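Local coordinates for penicillin-binding protein activator LpoB (Salmonella enterica subsp. enterica serovar Typhimurium, PDB 4Q6V) that probably regulates peptidoglycan synthesis as an outer-membrane lipoprotein needed for the function of penicillin-binding protein 1B, represented here by its C-terminal domain, at residues Y1-K13 with A44-G56. Numbering follows the deposited sequence.
Sequences YDWNGAMQPLVSK and ATETLRNALANNG
Ala-44 lays its methyl on the indole of Trp-3 in a CH-pi contact. Ala-44 CB stands 3.7 Å from the centroid of the Trp-3 six-membered ring, 18° off its normal. Tyr-1 CB lies against the opposite face, toward the rim. The other contacts of the buried seam are mostly apolar. Met-7, a selenomethionine, runs extended beyond CG. This carries its CE across Leu-48 CB at 3.8 Å, while its SE meets Thr-47 CG2 at 3.6 Å. Further along, Val-11 CG2 touches Leu-52 CD2 at 3.9 Å and Ala-51 CB at 4.1 Å. Segments 3-13 and 44-54, parts of helices 3-15 and 41-54, approach to 9.8 Å between axes and cross at -38°. Both pack on the mixed sheet of this alpha-beta domain: Met-7 and Leu-10 reach Leu-113, and Leu-48 and Leu-52 reach Val-28. Polar side chains Asn-4 and Gln-8 lie at the more exposed margin. Gln-8, bent at chi2, donates from NE2 to Asn-4 OD1 at 2.6 Å, from above the carbonyl plane. This bond joins two amides on the same helix. Asn-4 OD1 also meets Thr-47 CG2 at 3.5 Å. Thr-47 OG1 bonds instead to the carbonyl of Glu-43 in its own helix.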
ATOM      1  N   TYR A   1      -6.132 -17.991  -0.956  1.00 42.69           N
ATOM      2  CA  TYR A   1      -4.915 -17.187  -0.611  1.00 40.57           C
ATOM      3  C   TYR A   1      -4.937 -16.822   0.853  1.00 36.19           C
ATOM      4  O   TYR A   1      -5.920 -16.291   1.316  1.00 36.06           O
ATOM      5  CB  TYR A   1      -4.837 -15.859  -1.365  1.00 39.45           C
ATOM      6  CG  TYR A   1      -4.609 -15.940  -2.850  1.00 39.91           C
ATOM      7  CD1 TYR A   1      -3.570 -16.694  -3.366  1.00 40.82           C
ATOM      8  CD2 TYR A   1      -5.405 -15.228  -3.737  1.00 40.75           C
ATOM      9  CE1 TYR A   1      -3.351 -16.770  -4.729  1.00 41.25           C
ATOM     10  CE2 TYR A   1      -5.182 -15.293  -5.097  1.00 43.70           C
ATOM     11  CZ  TYR A   1      -4.161 -16.077  -5.593  1.00 40.55           C
ATOM     12  OH  TYR A   1      -3.954 -16.124  -6.954  1.00 39.14           O
ATOM     13  N   ASP A   2      -3.836 -17.099   1.538  1.00 34.41           N
ATOM     14  CA  ASP A   2      -3.619 -16.647   2.905  1.00 35.44           C
ATOM     15  C   ASP A   2      -2.858 -15.325   2.917  1.00 29.12           C
ATOM     16  O   ASP A   2      -1.634 -15.320   3.086  1.00 27.86           O
ATOM     17  CB  ASP A   2      -2.821 -17.684   3.703  1.00 35.17           C
ATOM     18  CG  ASP A   2      -2.753 -17.348   5.185  1.00 39.07           C
ATOM     19  OD1 ASP A   2      -3.504 -16.442   5.629  1.00 39.41           O
ATOM     20  OD2 ASP A   2      -1.950 -18.001   5.893  1.00 40.94           O
ATOM     21  N   TRP A   3      -3.599 -14.238   2.724  1.00 32.28           N
ATOM     22  CA  TRP A   3      -3.012 -12.895   2.653  1.00 30.47           C
ATOM     23  C   TRP A   3      -2.389 -12.421   3.972  1.00 31.77           C
ATOM     24  O   TRP A   3      -1.248 -11.923   3.966  1.00 27.10           O
ATOM     25  CB  TRP A   3      -4.065 -11.918   2.184  1.00 33.08           C
ATOM     26  CG  TRP A   3      -4.475 -11.993   0.741  1.00 31.24           C
ATOM     27  CD1 TRP A   3      -5.726 -12.289   0.295  1.00 33.33           C
ATOM     28  CD2 TRP A   3      -3.691 -11.709  -0.430  1.00 28.91           C
ATOM     29  NE1 TRP A   3      -5.774 -12.217  -1.082  1.00 33.78           N
ATOM     30  CE2 TRP A   3      -4.538 -11.869  -1.551  1.00 30.84           C
ATOM     31  CE3 TRP A   3      -2.359 -11.357  -0.648  1.00 28.41           C
ATOM     32  CZ2 TRP A   3      -4.096 -11.684  -2.878  1.00 29.51           C
ATOM     33  CZ3 TRP A   3      -1.924 -11.144  -1.958  1.00 26.51           C
ATOM     34  CH2 TRP A   3      -2.777 -11.329  -3.050  1.00 28.56           C
ATOM     35  N   ASN A   4      -3.083 -12.649   5.090  1.00 30.14           N
ATOM     36  CA  ASN A   4      -2.508 -12.387   6.429  1.00 28.00           C
ATOM     37  C   ASN A   4      -1.173 -13.076   6.672  1.00 29.46           C
ATOM     38  O   ASN A   4      -0.219 -12.500   7.188  1.00 25.96           O
ATOM     39  CB  ASN A   4      -3.504 -12.746   7.550  1.00 36.48           C
ATOM     40  CG  ASN A   4      -4.514 -11.632   7.883  1.00 38.98           C
ATOM     41  OD1 ASN A   4      -4.222 -10.437   7.808  1.00 45.51           O
ATOM     42  ND2 ASN A   4      -5.709 -12.016   8.279  1.00 38.14           N
ATOM     43  N   GLY A   5      -1.076 -14.346   6.293  1.00 27.27           N
ATOM     44  CA  GLY A   5       0.141 -15.090   6.475  1.00 23.97           C
ATOM     45  C   GLY A   5       1.302 -14.457   5.787  1.00 25.26           C
ATOM     46  O   GLY A   5       2.422 -14.434   6.332  1.00 25.63           O
ATOM     47  N   ALA A   6       1.037 -13.915   4.596  1.00 27.04           N
ATOM     48  CA  ALA A   6       2.019 -13.136   3.865  1.00 26.14           C
ATOM     49  C   ALA A   6       2.212 -11.707   4.400  1.00 27.89           C
ATOM     50  O   ALA A   6       3.365 -11.234   4.544  1.00 29.40           O
ATOM     51  CB  ALA A   6       1.642 -13.115   2.408  1.00 25.93           C
HETATM   52  N   MSE A   7       1.095 -11.060   4.732  1.00 26.55           N
HETATM   53  CA  MSE A   7       1.110  -9.620   5.017  1.00 27.81           C
HETATM   54  C   MSE A   7       1.564  -9.313   6.436  1.00 31.18           C
HETATM   55  O   MSE A   7       2.270  -8.344   6.672  1.00 30.69           O
HETATM   56  CB  MSE A   7      -0.252  -9.048   4.754  1.00 26.57           C
HETATM   57  CG  MSE A   7      -0.403  -8.561   3.316  1.00 25.43           C
HETATM   58 SE   MSE A   7      -2.292  -8.332   2.820  1.00 27.89          SE
HETATM   59  CE  MSE A   7      -1.954  -7.670   1.015  1.00 22.70           C
ATOM     60  N   GLN A   8       1.199 -10.162   7.409  1.00 33.47           N
ATOM     61  CA  GLN A   8       1.460  -9.902   8.829  1.00 32.16           C
ATOM     62  C   GLN A   8       2.942  -9.803   9.144  1.00 30.78           C
ATOM     63  O   GLN A   8       3.383  -8.879   9.835  1.00 31.83           O
ATOM     64  CB  GLN A   8       0.821 -10.973   9.737  1.00 39.06           C
ATOM     65  CG  GLN A   8      -0.690 -11.067   9.694  1.00 46.62           C
ATOM     66  CD  GLN A   8      -1.379  -9.815  10.178  1.00 51.66           C
ATOM     67  OE1 GLN A   8      -0.845  -9.072  11.003  1.00 56.38           O
ATOM     68  NE2 GLN A   8      -2.585  -9.565   9.647  1.00 54.80           N
ATOM     69  N   PRO A   9       3.740 -10.753   8.662  1.00 27.37           N
ATOM     70  CA  PRO A   9       5.156 -10.667   8.929  1.00 27.68           C
ATOM     71  C   PRO A   9       5.819  -9.450   8.278  1.00 27.49           C
ATOM     72  O   PRO A   9       6.784  -8.944   8.821  1.00 27.23           O
ATOM     73  CB  PRO A   9       5.716 -11.963   8.334  1.00 28.17           C
ATOM     74  CG  PRO A   9       4.620 -12.640   7.611  1.00 28.41           C
ATOM     75  CD  PRO A   9       3.351 -12.088   8.168  1.00 29.93           C
ATOM     76  N   LEU A  10       5.314  -9.032   7.108  1.00 28.50           N
ATOM     77  CA  LEU A  10       5.921  -7.921   6.352  1.00 26.02           C
ATOM     78  C   LEU A  10       5.546  -6.614   7.052  1.00 23.85           C
ATOM     79  O   LEU A  10       6.374  -5.726   7.232  1.00 27.06           O
ATOM     80  CB  LEU A  10       5.417  -7.920   4.931  1.00 26.71           C
ATOM     81  CG  LEU A  10       5.911  -9.014   3.982  1.00 26.12           C
ATOM     82  CD1 LEU A  10       5.274  -8.929   2.612  1.00 25.18           C
ATOM     83  CD2 LEU A  10       7.414  -8.896   3.849  1.00 27.90           C
ATOM     84  N   VAL A  11       4.298  -6.504   7.483  1.00 24.23           N
ATOM     85  CA  VAL A  11       3.887  -5.313   8.259  1.00 25.08           C
ATOM     86  C   VAL A  11       4.668  -5.185   9.558  1.00 27.25           C
ATOM     87  O   VAL A  11       5.056  -4.110   9.984  1.00 25.06           O
ATOM     88  CB  VAL A  11       2.391  -5.313   8.544  1.00 24.18           C
ATOM     89  CG1 VAL A  11       2.057  -4.296   9.619  1.00 26.55           C
ATOM     90  CG2 VAL A  11       1.635  -5.027   7.255  1.00 25.28           C
ATOM     91  N   SER A  12       4.901  -6.316  10.199  1.00 28.64           N
ATOM     92  CA  SER A  12       5.649  -6.373  11.440  1.00 27.53           C
ATOM     93  C   SER A  12       7.079  -5.937  11.236  1.00 26.22           C
ATOM     94  O   SER A  12       7.551  -5.163  12.051  1.00 25.06           O
ATOM     95  CB  SER A  12       5.597  -7.815  11.992  1.00 28.44           C
ATOM     96  OG  SER A  12       6.332  -7.890  13.181  1.00 32.78           O
ATOM     97  N   LYS A  13       7.716  -6.370  10.149  1.00 26.58           N
ATOM     98  CA  LYS A  13       9.056  -5.973   9.807  1.00 26.94           C
ATOM     99  C   LYS A  13       9.145  -4.510   9.351  1.00 29.26           C
ATOM    100  O   LYS A  13      10.172  -3.842   9.531  1.00 23.38           O
ATOM    101  CB  LYS A  13       9.595  -6.805   8.671  1.00 31.69           C
ATOM    102  CG  LYS A  13       9.756  -8.282   8.983  1.00 36.32           C
ATOM    103  CD  LYS A  13       9.967  -9.167   7.746  1.00 40.89           C
ATOM    104  CE  LYS A  13      11.008  -8.563   6.809  1.00 47.02           C
ATOM    105  NZ  LYS A  13      11.159  -9.326   5.536  1.00 53.11           N
ATOM    106  N   ALA A  44      -7.513  -8.123  -1.223  1.00 38.80           N
ATOM    107  CA  ALA A  44      -6.131  -8.130  -0.750  1.00 34.99           C
ATOM    108  C   ALA A  44      -5.803  -6.801  -0.081  1.00 33.05           C
ATOM    109  O   ALA A  44      -5.090  -6.790   0.910  1.00 28.17           O
ATOM    110  CB  ALA A  44      -5.185  -8.349  -1.925  1.00 32.88           C
ATOM    111  N   THR A  45      -6.359  -5.710  -0.618  1.00 31.86           N
ATOM    112  CA  THR A  45      -6.103  -4.349  -0.144  1.00 31.36           C
ATOM    113  C   THR A  45      -6.775  -4.117   1.201  1.00 30.42           C
ATOM    114  O   THR A  45      -6.159  -3.508   2.061  1.00 27.99           O
ATOM    115  CB  THR A  45      -6.608  -3.316  -1.163  1.00 30.60           C
ATOM    116  OG1 THR A  45      -6.031  -3.558  -2.454  1.00 29.62           O
ATOM    117  CG2 THR A  45      -6.242  -1.900  -0.711  1.00 30.50           C
ATOM    118  N   GLU A  46      -7.999  -4.616   1.368  1.00 33.99           N
ATOM    119  CA  GLU A  46      -8.703  -4.600   2.669  1.00 36.64           C
ATOM    120  C   GLU A  46      -7.943  -5.328   3.752  1.00 34.84           C
ATOM    121  O   GLU A  46      -7.772  -4.832   4.870  1.00 33.01           O
ATOM    122  CB  GLU A  46     -10.120  -5.148   2.580  1.00 44.80           C
ATOM    123  CG  GLU A  46     -11.138  -4.128   2.073  1.00 53.68           C
ATOM    124  CD  GLU A  46     -11.387  -2.979   3.058  1.00 62.27           C
ATOM    125  OE1 GLU A  46     -11.517  -3.253   4.273  1.00 66.48           O
ATOM    126  OE2 GLU A  46     -11.451  -1.783   2.667  1.00 64.05           O
ATOM    127  N   THR A  47      -7.438  -6.509   3.416  1.00 33.39           N
ATOM    128  CA  THR A  47      -6.614  -7.249   4.365  1.00 32.10           C
ATOM    129  C   THR A  47      -5.429  -6.405   4.841  1.00 31.97           C
ATOM    130  O   THR A  47      -5.082  -6.383   6.010  1.00 31.78           O
ATOM    131  CB  THR A  47      -6.138  -8.589   3.746  1.00 32.51           C
ATOM    132  OG1 THR A  47      -7.281  -9.416   3.501  1.00 28.97           O
ATOM    133  CG2 THR A  47      -5.191  -9.348   4.657  1.00 32.57           C
ATOM    134  N   LEU A  48      -4.779  -5.752   3.887  1.00 30.63           N
ATOM    135  CA  LEU A  48      -3.588  -5.004   4.118  1.00 28.07           C
ATOM    136  C   LEU A  48      -3.915  -3.831   5.043  1.00 26.24           C
ATOM    137  O   LEU A  48      -3.177  -3.560   6.003  1.00 25.80           O
ATOM    138  CB  LEU A  48      -3.009  -4.462   2.777  1.00 28.00           C
ATOM    139  CG  LEU A  48      -1.648  -3.744   2.931  1.00 25.34           C
ATOM    140  CD1 LEU A  48      -0.654  -4.544   3.719  1.00 27.99           C
ATOM    141  CD2 LEU A  48      -1.100  -3.346   1.562  1.00 26.20           C
ATOM    142  N   ARG A  49      -4.983  -3.120   4.724  1.00 28.18           N
ATOM    143  CA  ARG A  49      -5.404  -1.926   5.468  1.00 28.18           C
ATOM    144  C   ARG A  49      -5.675  -2.344   6.920  1.00 31.03           C
ATOM    145  O   ARG A  49      -5.333  -1.631   7.888  1.00 29.16           O
ATOM    146  CB  ARG A  49      -6.606  -1.283   4.811  1.00 29.64           C
ATOM    147  CG  ARG A  49      -6.326  -0.514   3.523  1.00 30.13           C
ATOM    148  CD  ARG A  49      -7.622  -0.034   2.881  1.00 27.22           C
ATOM    149  NE  ARG A  49      -8.357   0.808   3.800  1.00 30.93           N
ATOM    150  CZ  ARG A  49      -8.322   2.140   3.865  1.00 28.99           C
ATOM    151  NH1 ARG A  49      -7.612   2.840   3.011  1.00 28.66           N
ATOM    152  NH2 ARG A  49      -9.026   2.790   4.785  1.00 27.57           N
ATOM    153  N   ASN A  50      -6.241  -3.546   7.082  1.00 31.19           N
ATOM    154  CA  ASN A  50      -6.506  -4.063   8.432  1.00 29.67           C
ATOM    155  C   ASN A  50      -5.261  -4.352   9.219  1.00 28.74           C
ATOM    156  O   ASN A  50      -5.113  -3.879  10.341  1.00 29.31           O
ATOM    157  CB  ASN A  50      -7.438  -5.262   8.350  1.00 33.24           C
ATOM    158  CG  ASN A  50      -8.849  -4.864   7.962  1.00 33.80           C
ATOM    159  OD1 ASN A  50      -9.474  -5.478   7.100  1.00 37.81           O
ATOM    160  ND2 ASN A  50      -9.366  -3.825   8.593  1.00 34.11           N
ATOM    161  N   ALA A  51      -4.338  -5.077   8.595  1.00 26.71           N
ATOM    162  CA  ALA A  51      -3.044  -5.349   9.197  1.00 30.10           C
ATOM    163  C   ALA A  51      -2.325  -4.054   9.627  1.00 29.89           C
ATOM    164  O   ALA A  51      -1.660  -4.026  10.663  1.00 32.50           O
ATOM    165  CB  ALA A  51      -2.133  -6.149   8.277  1.00 29.48           C
ATOM    166  N   LEU A  52      -2.495  -2.995   8.835  1.00 28.74           N
ATOM    167  CA  LEU A  52      -1.840  -1.729   9.113  1.00 25.70           C
ATOM    168  C   LEU A  52      -2.530  -0.901  10.181  1.00 28.34           C
ATOM    169  O   LEU A  52      -1.840  -0.241  10.983  1.00 30.14           O
ATOM    170  CB  LEU A  52      -1.758  -0.929   7.827  1.00 23.89           C
ATOM    171  CG  LEU A  52      -0.802  -1.496   6.791  1.00 22.18           C
ATOM    172  CD1 LEU A  52      -1.077  -0.896   5.433  1.00 20.93           C
ATOM    173  CD2 LEU A  52       0.643  -1.288   7.197  1.00 22.19           C
ATOM    174  N   ALA A  53      -3.871  -0.905  10.168  1.00 28.18           N
ATOM    175  CA  ALA A  53      -4.679  -0.234  11.176  1.00 29.61           C
ATOM    176  C   ALA A  53      -4.599  -0.885  12.548  1.00 37.01           C
ATOM    177  O   ALA A  53      -4.808  -0.198  13.538  1.00 45.96           O
ATOM    178  CB  ALA A  53      -6.138  -0.174  10.752  1.00 30.03           C
ATOM    179  N   ASN A  54      -4.285  -2.176  12.600  1.00 39.25           N
ATOM    180  CA  ASN A  54      -4.272  -2.943  13.843  1.00 47.66           C
ATOM    181  C   ASN A  54      -2.876  -2.992  14.433  1.00 51.06           C
ATOM    182  O   ASN A  54      -2.715  -2.796  15.638  1.00 52.89           O
ATOM    183  CB  ASN A  54      -4.804  -4.378  13.617  1.00 50.41           C
ATOM    184  CG  ASN A  54      -6.289  -4.413  13.259  1.00 53.97           C
ATOM    185  OD1 ASN A  54      -7.019  -3.418  13.362  1.00 57.97           O
ATOM    186  ND2 ASN A  54      -6.764  -5.573  12.825  1.00 59.35           N
ATOM    187  N   ASN A  55      -1.882  -3.276  13.592  1.00 48.47           N
ATOM    188  CA  ASN A  55      -0.479  -3.187  14.007  1.00 57.52           C
ATOM    189  C   ASN A  55       0.142  -1.844  13.639  1.00 53.80           C
ATOM    190  O   ASN A  55       0.226  -1.480  12.472  1.00 63.85           O
ATOM    191  CB  ASN A  55       0.376  -4.315  13.423  1.00 64.42           C
ATOM    192  CG  ASN A  55      -0.211  -5.697  13.657  1.00 68.90           C
ATOM    193  OD1 ASN A  55      -0.170  -6.538  12.757  1.00 66.20           O
ATOM    194  ND2 ASN A  55      -0.756  -5.946  14.855  1.00 72.93           N
ATOM    195  N   GLY A  56       0.567  -1.100  14.648  1.00 46.37           N
ATOM    196  CA  GLY A  56       1.231   0.177  14.403  1.00 47.22           C
ATOM    197  C   GLY A  56       0.306   1.360  14.183  1.00 43.37           C
ATOM    198  O   GLY A  56       0.804   2.461  13.915  1.00 42.67           O
TER